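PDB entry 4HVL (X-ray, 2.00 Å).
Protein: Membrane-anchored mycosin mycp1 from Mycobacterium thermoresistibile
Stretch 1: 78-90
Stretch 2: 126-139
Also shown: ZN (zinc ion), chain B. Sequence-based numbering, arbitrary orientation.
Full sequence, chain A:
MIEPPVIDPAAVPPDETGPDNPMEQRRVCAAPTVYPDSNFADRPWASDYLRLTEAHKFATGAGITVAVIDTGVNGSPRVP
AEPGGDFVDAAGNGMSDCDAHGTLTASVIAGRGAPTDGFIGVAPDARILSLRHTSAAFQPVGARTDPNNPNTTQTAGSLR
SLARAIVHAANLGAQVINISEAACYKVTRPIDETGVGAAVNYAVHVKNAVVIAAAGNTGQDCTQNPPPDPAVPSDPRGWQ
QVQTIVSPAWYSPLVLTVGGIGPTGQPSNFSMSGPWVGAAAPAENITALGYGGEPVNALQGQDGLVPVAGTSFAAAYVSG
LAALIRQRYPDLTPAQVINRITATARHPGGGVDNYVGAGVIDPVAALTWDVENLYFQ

Stretch 1, residues 78-90: RVPAEPGGDFVDA
Stretch 2 (126-139) ARILSLRHTSAAFQ

Asp86 and Arg132 form a two-point salt bridge. Arg132 (chi1 t, chi2 t, chi3 p) presents the edge of its guanidinium: NH2 lies 2.9 Å from Asp86 OD2 and NE 3.1 Å from Asp86 OD1, with N-H...O angles of 152° and 158°. Asp86 (chi1 t) also ties down the loop that follows it, OD1 accepting from Val88 N at 3.0 Å and from Asp89 N at 2.9 Å. A second salt bridge joins Arg127 NH2 to Glu82 OE1 at 2.8 Å, both side chains having chi1 m and chi2 t.

Strands 82-86 and 127-132 run parallel, their axes 24° apart. Glu82 N donates to Ile128 O at 2.8 Å, and Ser130 N donates to Glu82 O at 2.9 Å, so Glu82 brackets Leu129 (CA-CA 4.8 Å). Gly84 N reaches Ser130 O at 2.8 Å, a weak bond at 128°. The register then shifts by one residue through a beta bulge. Beyond it, Arg132 N donates to Gly85 O at 2.9 Å and Phe87 N to Arg132 O at 2.6 Å, so Arg132 brackets Asp86 (CA-CA 4.7 Å). Both bulge glycines are sterically apt: a CB on Gly84 would clash with Ser130 O and Leu131 CD1, while Gly85 has phi/psi 108/160, where a CB would jam against the preceding carbonyl.

Water 1 extends the polar network, accepting from Ile128 N at 3.0 Å and donating to Pro80 O at 2.7 Å and Glu82 OE2 at 3.0 Å.

Apolar contacts fill in around this ladder. Ala81 CB meets Ile128 CG2 at 3.7 Å, and Phe87 CE1 (chi1 m) approaches Leu131 CD2 at 4.0 Å. Past the strand, Val88 (chi1 t) points toward stretch 2; its CG1 sits 3.7 Å from the centroid of the Phe138 ring, over the face, in a CH-pi contact.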

ATOM      1  N   ARG A  78      -7.841   3.694  19.162  1.00 18.04           N
ATOM      2  CA  ARG A  78      -6.925   2.641  18.713  1.00 17.80           C
ATOM      3  C   ARG A  78      -6.323   2.851  17.339  1.00 17.24           C
ATOM      4  O   ARG A  78      -5.281   2.263  17.046  1.00 16.78           O
ATOM      5  CB  ARG A  78      -7.573   1.265  18.783  1.00 18.20           C
ATOM      6  CG  ARG A  78      -7.704   0.785  20.219  1.00 18.93           C
ATOM      7  CD  ARG A  78      -8.279  -0.607  20.275  1.00 19.04           C
ATOM      8  NE  ARG A  78      -7.280  -1.636  19.979  1.00 18.79           N
ATOM      9  CZ  ARG A  78      -7.545  -2.934  19.943  1.00 18.28           C
ATOM     10  NH1 ARG A  78      -8.784  -3.372  20.184  1.00 18.78           N
ATOM     11  NH2 ARG A  78      -6.578  -3.795  19.690  1.00 17.99           N
ATOM     12  N   VAL A  79      -6.970   3.682  16.512  1.00 16.82           N
ATOM     13  CA  VAL A  79      -6.436   4.077  15.196  1.00 16.41           C
ATOM     14  C   VAL A  79      -6.529   5.606  15.131  1.00 16.85           C
ATOM     15  O   VAL A  79      -7.431   6.140  14.501  1.00 16.25           O
ATOM     16  CB  VAL A  79      -7.233   3.439  14.036  1.00 16.28           C
ATOM     17  CG1 VAL A  79      -6.484   3.583  12.709  1.00 15.79           C
ATOM     18  CG2 VAL A  79      -7.499   1.963  14.313  1.00 16.28           C
ATOM     19  N   PRO A  80      -5.655   6.312  15.883  1.00 17.76           N
ATOM     20  CA  PRO A  80      -5.803   7.757  16.091  1.00 18.35           C
ATOM     21  C   PRO A  80      -5.273   8.589  14.928  1.00 18.28           C
ATOM     22  O   PRO A  80      -4.363   9.403  15.094  1.00 18.77           O
ATOM     23  CB  PRO A  80      -4.989   8.007  17.370  1.00 18.57           C
ATOM     24  CG  PRO A  80      -3.915   6.986  17.305  1.00 18.23           C
ATOM     25  CD  PRO A  80      -4.580   5.760  16.734  1.00 18.06           C
ATOM     26  N   ALA A  81      -5.857   8.394  13.757  1.00 17.93           N
ATOM     27  CA  ALA A  81      -5.391   9.054  12.553  1.00 17.87           C
ATOM     28  C   ALA A  81      -5.630  10.558  12.552  1.00 18.25           C
ATOM     29  O   ALA A  81      -6.548  11.044  13.194  1.00 17.85           O
ATOM     30  CB  ALA A  81      -6.054   8.431  11.331  1.00 17.80           C
ATOM     31  N   GLU A  82      -4.795  11.269  11.793  1.00 18.89           N
ATOM     32  CA  GLU A  82      -4.875  12.716  11.651  1.00 19.72           C
ATOM     33  C   GLU A  82      -5.156  13.059  10.185  1.00 19.58           C
ATOM     34  O   GLU A  82      -4.797  12.279   9.288  1.00 18.52           O
ATOM     35  CB  GLU A  82      -3.590  13.358  12.157  1.00 21.60           C
ATOM     36  CG  GLU A  82      -3.393  13.187  13.660  1.00 23.88           C
ATOM     37  CD  GLU A  82      -1.987  13.563  14.127  1.00 26.75           C
ATOM     38  OE1 GLU A  82      -1.654  14.757  14.068  1.00 29.71           O
ATOM     39  OE2 GLU A  82      -1.206  12.672  14.546  1.00 27.94           O
ATOM     40  N   PRO A  83      -5.846  14.193   9.941  1.00 19.00           N
ATOM     41  CA  PRO A  83      -6.199  14.570   8.583  1.00 19.00           C
ATOM     42  C   PRO A  83      -4.963  14.727   7.676  1.00 18.73           C
ATOM     43  O   PRO A  83      -4.020  15.439   8.020  1.00 19.04           O
ATOM     44  CB  PRO A  83      -6.935  15.924   8.737  1.00 19.35           C
ATOM     45  CG  PRO A  83      -7.035  16.211  10.218  1.00 20.15           C
ATOM     46  CD  PRO A  83      -6.412  15.086  10.981  1.00 19.50           C
ATOM     47  N   GLY A  84      -4.953  14.037   6.549  1.00 18.16           N
ATOM     48  CA  GLY A  84      -3.885  14.202   5.561  1.00 18.22           C
ATOM     49  C   GLY A  84      -4.381  14.732   4.229  1.00 18.34           C
ATOM     50  O   GLY A  84      -3.597  14.917   3.312  1.00 18.60           O
ATOM     51  N   GLY A  85      -5.683  14.974   4.118  1.00 18.22           N
ATOM     52  CA  GLY A  85      -6.271  15.447   2.869  1.00 18.29           C
ATOM     53  C   GLY A  85      -7.118  14.425   2.118  1.00 17.84           C
ATOM     54  O   GLY A  85      -7.013  13.197   2.326  1.00 17.34           O
ATOM     55  N   ASP A  86      -7.967  14.963   1.246  1.00 17.94           N
ATOM     56  CA  ASP A  86      -8.926  14.193   0.461  1.00 17.48           C
ATOM     57  C   ASP A  86      -8.727  14.500  -1.011  1.00 17.26           C
ATOM     58  O   ASP A  86      -8.735  15.668  -1.418  1.00 16.80           O
ATOM     59  CB  ASP A  86     -10.329  14.586   0.899  1.00 18.03           C
ATOM     60  CG  ASP A  86     -11.357  13.507   0.657  1.00 18.39           C
ATOM     61  OD1 ASP A  86     -11.274  12.763  -0.334  1.00 18.86           O
ATOM     62  OD2 ASP A  86     -12.310  13.434   1.453  1.00 19.96           O
ATOM     63  N   PHE A  87      -8.560  13.444  -1.798  1.00 16.83           N
ATOM     64  CA  PHE A  87      -8.399  13.539  -3.245  1.00 17.14           C
ATOM     65  C   PHE A  87      -9.573  12.892  -3.975  1.00 17.36           C
ATOM     66  O   PHE A  87      -9.514  12.685  -5.163  1.00 17.07           O
ATOM     67  CB  PHE A  87      -7.056  12.919  -3.628  1.00 17.04           C
ATOM     68  CG  PHE A  87      -5.880  13.651  -3.024  1.00 16.93           C
ATOM     69  CD1 PHE A  87      -5.609  13.559  -1.680  1.00 16.53           C
ATOM     70  CD2 PHE A  87      -5.090  14.464  -3.798  1.00 17.24           C
ATOM     71  CE1 PHE A  87      -4.569  14.267  -1.116  1.00 16.66           C
ATOM     72  CE2 PHE A  87      -4.029  15.172  -3.239  1.00 17.33           C
ATOM     73  CZ  PHE A  87      -3.769  15.059  -1.898  1.00 17.10           C
ATOM     74  N   VAL A  88     -10.651  12.613  -3.241  1.00 18.10           N
ATOM     75  CA  VAL A  88     -11.923  12.092  -3.786  1.00 18.34           C
ATOM     76  C   VAL A  88     -13.013  13.135  -3.626  1.00 18.82           C
ATOM     77  O   VAL A  88     -13.617  13.609  -4.613  1.00 18.94           O
ATOM     78  CB  VAL A  88     -12.303  10.783  -3.050  1.00 18.20           C
ATOM     79  CG1 VAL A  88     -13.686  10.276  -3.456  1.00 18.56           C
ATOM     80  CG2 VAL A  88     -11.232   9.742  -3.333  1.00 18.12           C
ATOM     81  N   ASP A  89     -13.261  13.510  -2.377  1.00 19.09           N
ATOM     82  CA  ASP A  89     -14.194  14.582  -2.082  1.00 19.35           C
ATOM     83  C   ASP A  89     -13.422  15.895  -1.937  1.00 19.97           C
ATOM     84  O   ASP A  89     -12.553  16.057  -1.074  1.00 19.62           O
ATOM     85  CB  ASP A  89     -14.997  14.276  -0.835  1.00 19.29           C
ATOM     86  CG  ASP A  89     -16.226  15.156  -0.701  1.00 20.15           C
ATOM     87  OD1 ASP A  89     -16.129  16.385  -0.929  1.00 20.69           O
ATOM     88  OD2 ASP A  89     -17.305  14.617  -0.354  1.00 20.66           O
ATOM     89  N   ALA A  90     -13.776  16.846  -2.783  1.00 21.16           N
ATOM     90  CA  ALA A  90     -13.075  18.109  -2.844  1.00 21.67           C
ATOM     91  C   ALA A  90     -13.152  18.896  -1.534  1.00 22.07           C
ATOM     92  O   ALA A  90     -12.297  19.714  -1.288  1.00 23.17           O
ATOM     93  CB  ALA A  90     -13.594  18.937  -3.997  1.00 22.32           C
ATOM     94  N   ALA A 126       3.353   4.789  16.319  1.00 19.41           N
ATOM     95  CA  ALA A 126       3.541   5.716  15.209  1.00 19.43           C
ATOM     96  C   ALA A 126       2.353   6.667  15.098  1.00 19.14           C
ATOM     97  O   ALA A 126       1.243   6.313  15.480  1.00 18.46           O
ATOM     98  CB  ALA A 126       3.732   4.952  13.916  1.00 18.66           C
ATOM     99  N   ARG A 127       2.581   7.866  14.583  1.00 23.22           N
ATOM    100  CA  ARG A 127       1.458   8.698  14.135  1.00 23.96           C
ATOM    101  C   ARG A 127       0.983   8.212  12.762  1.00 22.18           C
ATOM    102  O   ARG A 127       1.764   7.634  12.002  1.00 22.73           O
ATOM    103  CB  ARG A 127       1.847  10.167  14.042  1.00 26.35           C
ATOM    104  CG  ARG A 127       1.901  10.869  15.386  1.00 30.28           C
ATOM    105  CD  ARG A 127       2.554  12.246  15.289  1.00 32.47           C
ATOM    106  NE  ARG A 127       1.668  13.275  14.736  1.00 33.61           N
ATOM    107  CZ  ARG A 127       1.860  13.957  13.598  1.00 36.84           C
ATOM    108  NH1 ARG A 127       2.919  13.734  12.812  1.00 39.60           N
ATOM    109  NH2 ARG A 127       0.975  14.878  13.225  1.00 37.15           N
ATOM    110  N   ILE A 128      -0.288   8.462  12.460  1.00 20.66           N
ATOM    111  CA  ILE A 128      -0.915   8.093  11.189  1.00 19.25           C
ATOM    112  C   ILE A 128      -1.535   9.344  10.563  1.00 18.41           C
ATOM    113  O   ILE A 128      -2.378   9.993  11.194  1.00 18.09           O
ATOM    114  CB  ILE A 128      -2.082   7.117  11.447  1.00 19.20           C
ATOM    115  CG1 ILE A 128      -1.584   5.821  12.072  1.00 20.07           C
ATOM    116  CG2 ILE A 128      -2.880   6.839  10.178  1.00 18.11           C
ATOM    117  CD1 ILE A 128      -2.569   5.269  13.087  1.00 21.17           C
ATOM    118  N   LEU A 129      -1.123   9.676   9.343  1.00 17.68           N
ATOM    119  CA  LEU A 129      -1.791  10.711   8.547  1.00 17.60           C
ATOM    120  C   LEU A 129      -2.605  10.011   7.464  1.00 16.49           C
ATOM    121  O   LEU A 129      -2.063   9.138   6.762  1.00 16.11           O
ATOM    122  CB  LEU A 129      -0.766  11.629   7.906  1.00 18.28           C
ATOM    123  CG  LEU A 129       0.209  12.242   8.902  1.00 19.70           C
ATOM    124  CD1 LEU A 129       1.206  13.129   8.176  1.00 20.32           C
ATOM    125  CD2 LEU A 129      -0.528  13.022   9.984  1.00 19.83           C
ATOM    126  N   SER A 130      -3.891  10.353   7.356  1.00 15.66           N
ATOM    127  CA  SER A 130      -4.797   9.713   6.383  1.00 15.22           C
ATOM    128  C   SER A 130      -5.084  10.599   5.164  1.00 15.06           C
ATOM    129  O   SER A 130      -5.638  11.691   5.282  1.00 15.84           O
ATOM    130  CB  SER A 130      -6.126   9.320   7.050  1.00 15.16           C
ATOM    131  OG  SER A 130      -7.039   8.737   6.109  1.00 14.71           O
ATOM    132  N   LEU A 131      -4.711  10.102   3.995  1.00 14.69           N
ATOM    133  CA  LEU A 131      -5.019  10.756   2.724  1.00 14.65           C
ATOM    134  C   LEU A 131      -5.967   9.845   1.974  1.00 14.09           C
ATOM    135  O   LEU A 131      -5.639   8.670   1.723  1.00 13.73           O
ATOM    136  CB  LEU A 131      -3.764  10.939   1.885  1.00 15.23           C
ATOM    137  CG  LEU A 131      -2.675  11.872   2.397  1.00 16.24           C
ATOM    138  CD1 LEU A 131      -1.756  11.170   3.405  1.00 16.53           C
ATOM    139  CD2 LEU A 131      -1.855  12.390   1.220  1.00 16.82           C
ATOM    140  N   ARG A 132      -7.155  10.350   1.647  1.00 13.62           N
ATOM    141  CA  ARG A 132      -8.088   9.586   0.857  1.00 13.11           C
ATOM    142  C   ARG A 132      -7.816   9.865  -0.628  1.00 13.90           C
ATOM    143  O   ARG A 132      -7.968  10.992  -1.101  1.00 13.90           O
ATOM    144  CB  ARG A 132      -9.552   9.854   1.219  1.00 12.72           C
ATOM    145  CG  ARG A 132     -10.499   9.153   0.250  1.00 12.76           C
ATOM    146  CD  ARG A 132     -11.892   8.953   0.781  1.00 12.97           C
ATOM    147  NE  ARG A 132     -12.613  10.223   0.879  1.00 13.24           N
ATOM    148  CZ  ARG A 132     -13.907  10.327   1.153  1.00 13.45           C
ATOM    149  NH1 ARG A 132     -14.633   9.244   1.351  1.00 13.73           N
ATOM    150  NH2 ARG A 132     -14.462  11.524   1.248  1.00 14.22           N
ATOM    151  N   HIS A 133      -7.428   8.820  -1.342  1.00 14.35           N
ATOM    152  CA  HIS A 133      -7.216   8.884  -2.777  1.00 16.05           C
ATOM    153  C   HIS A 133      -8.256   8.074  -3.582  1.00 17.21           C
ATOM    154  O   HIS A 133      -8.507   8.415  -4.742  1.00 18.25           O
ATOM    155  CB  HIS A 133      -5.799   8.435  -3.137  1.00 16.35           C
ATOM    156  CG  HIS A 133      -5.563   8.375  -4.609  1.00 17.82           C
ATOM    157  ND1 HIS A 133      -5.676   7.206  -5.325  1.00 19.31           N
ATOM    158  CD2 HIS A 133      -5.360   9.355  -5.520  1.00 18.56           C
ATOM    159  CE1 HIS A 133      -5.498   7.456  -6.608  1.00 19.48           C
ATOM    160  NE2 HIS A 133      -5.299   8.754  -6.751  1.00 19.58           N
ATOM    161  N   THR A 134      -8.862   7.040  -2.986  1.00 17.03           N
ATOM    162  CA  THR A 134      -9.837   6.183  -3.675  1.00 18.43           C
ATOM    163  C   THR A 134     -11.084   5.968  -2.853  1.00 18.31           C
ATOM    164  O   THR A 134     -11.002   5.921  -1.629  1.00 17.36           O
ATOM    165  CB  THR A 134      -9.228   4.784  -3.984  1.00 19.50           C
ATOM    166  OG1 THR A 134      -8.311   4.913  -5.063  1.00 21.65           O
ATOM    167  CG2 THR A 134     -10.269   3.769  -4.427  1.00 20.62           C
ATOM    168  N   SER A 135     -12.232   5.832  -3.535  1.00 18.58           N
ATOM    169  CA  SER A 135     -13.458   5.268  -2.937  1.00 17.86           C
ATOM    170  C   SER A 135     -14.387   4.679  -3.978  1.00 18.49           C
ATOM    171  O   SER A 135     -14.794   5.382  -4.918  1.00 19.13           O
ATOM    172  CB  SER A 135     -14.258   6.294  -2.135  1.00 17.89           C
ATOM    173  OG  SER A 135     -15.511   5.719  -1.717  1.00 17.86           O
ATOM    174  N   ALA A 136     -14.788   3.426  -3.757  1.00 17.99           N
ATOM    175  CA  ALA A 136     -15.810   2.784  -4.558  1.00 18.92           C
ATOM    176  C   ALA A 136     -17.220   3.393  -4.362  1.00 19.50           C
ATOM    177  O   ALA A 136     -18.131   3.064  -5.093  1.00 19.84           O
ATOM    178  CB  ALA A 136     -15.830   1.288  -4.257  1.00 19.13           C
ATOM    179  N   ALA A 137     -17.401   4.254  -3.360  1.00 19.18           N
ATOM    180  CA  ALA A 137     -18.704   4.869  -3.092  1.00 19.91           C
ATOM    181  C   ALA A 137     -18.980   6.129  -3.940  1.00 20.41           C
ATOM    182  O   ALA A 137     -20.112   6.624  -3.972  1.00 20.44           O
ATOM    183  CB  ALA A 137     -18.810   5.226  -1.614  1.00 19.49           C
ATOM    184  N   PHE A 138     -17.941   6.637  -4.603  1.00 20.65           N
ATOM    185  CA  PHE A 138     -18.035   7.849  -5.418  1.00 21.78           C
ATOM    186  C   PHE A 138     -17.895   7.535  -6.885  1.00 24.03           C
ATOM    187  O   PHE A 138     -17.204   6.580  -7.253  1.00 24.29           O
ATOM    188  CB  PHE A 138     -16.917   8.817  -5.045  1.00 20.61           C
ATOM    189  CG  PHE A 138     -17.120   9.511  -3.737  1.00 20.27           C
ATOM    190  CD1 PHE A 138     -17.083   8.797  -2.543  1.00 19.83           C
ATOM    191  CD2 PHE A 138     -17.298  10.880  -3.690  1.00 20.25           C
ATOM    192  CE1 PHE A 138     -17.251   9.445  -1.331  1.00 19.62           C
ATOM    193  CE2 PHE A 138     -17.460  11.530  -2.488  1.00 20.23           C
ATOM    194  CZ  PHE A 138     -17.433  10.812  -1.305  1.00 19.79           C
ATOM    195  N   GLN A 139     -18.507   8.364  -7.721  1.00 26.19           N
ATOM    196  CA  GLN A 139     -18.389   8.250  -9.177  1.00 29.65           C
ATOM    197  C   GLN A 139     -18.066   9.628  -9.772  1.00 29.20           C
ATOM    198  O   GLN A 139     -18.526  10.653  -9.249  1.00 27.59           O
ATOM    199  CB  GLN A 139     -19.703   7.757  -9.818  1.00 33.19           C
ATOM    200  CG  GLN A 139     -20.089   6.316  -9.512  1.00 35.89           C
ATOM    201  CD  GLN A 139     -19.114   5.306 -10.102  1.00 38.79           C
ATOM    202  OE1 GLN A 139     -18.660   5.457 -11.248  1.00 41.85           O
ATOM    203  NE2 GLN A 139     -18.777   4.273  -9.321  1.00 38.27           N
TER
HETATM  204 ZN    ZN B 501      -6.217   5.194  -4.829  0.85 20.28          ZN
HETATM  205  O   HOH W   1      -1.670   9.741  14.771  1.00 17.55           O
HETATM  206  O   HOH W   2     -17.130  12.691   1.802  1.00 28.59           O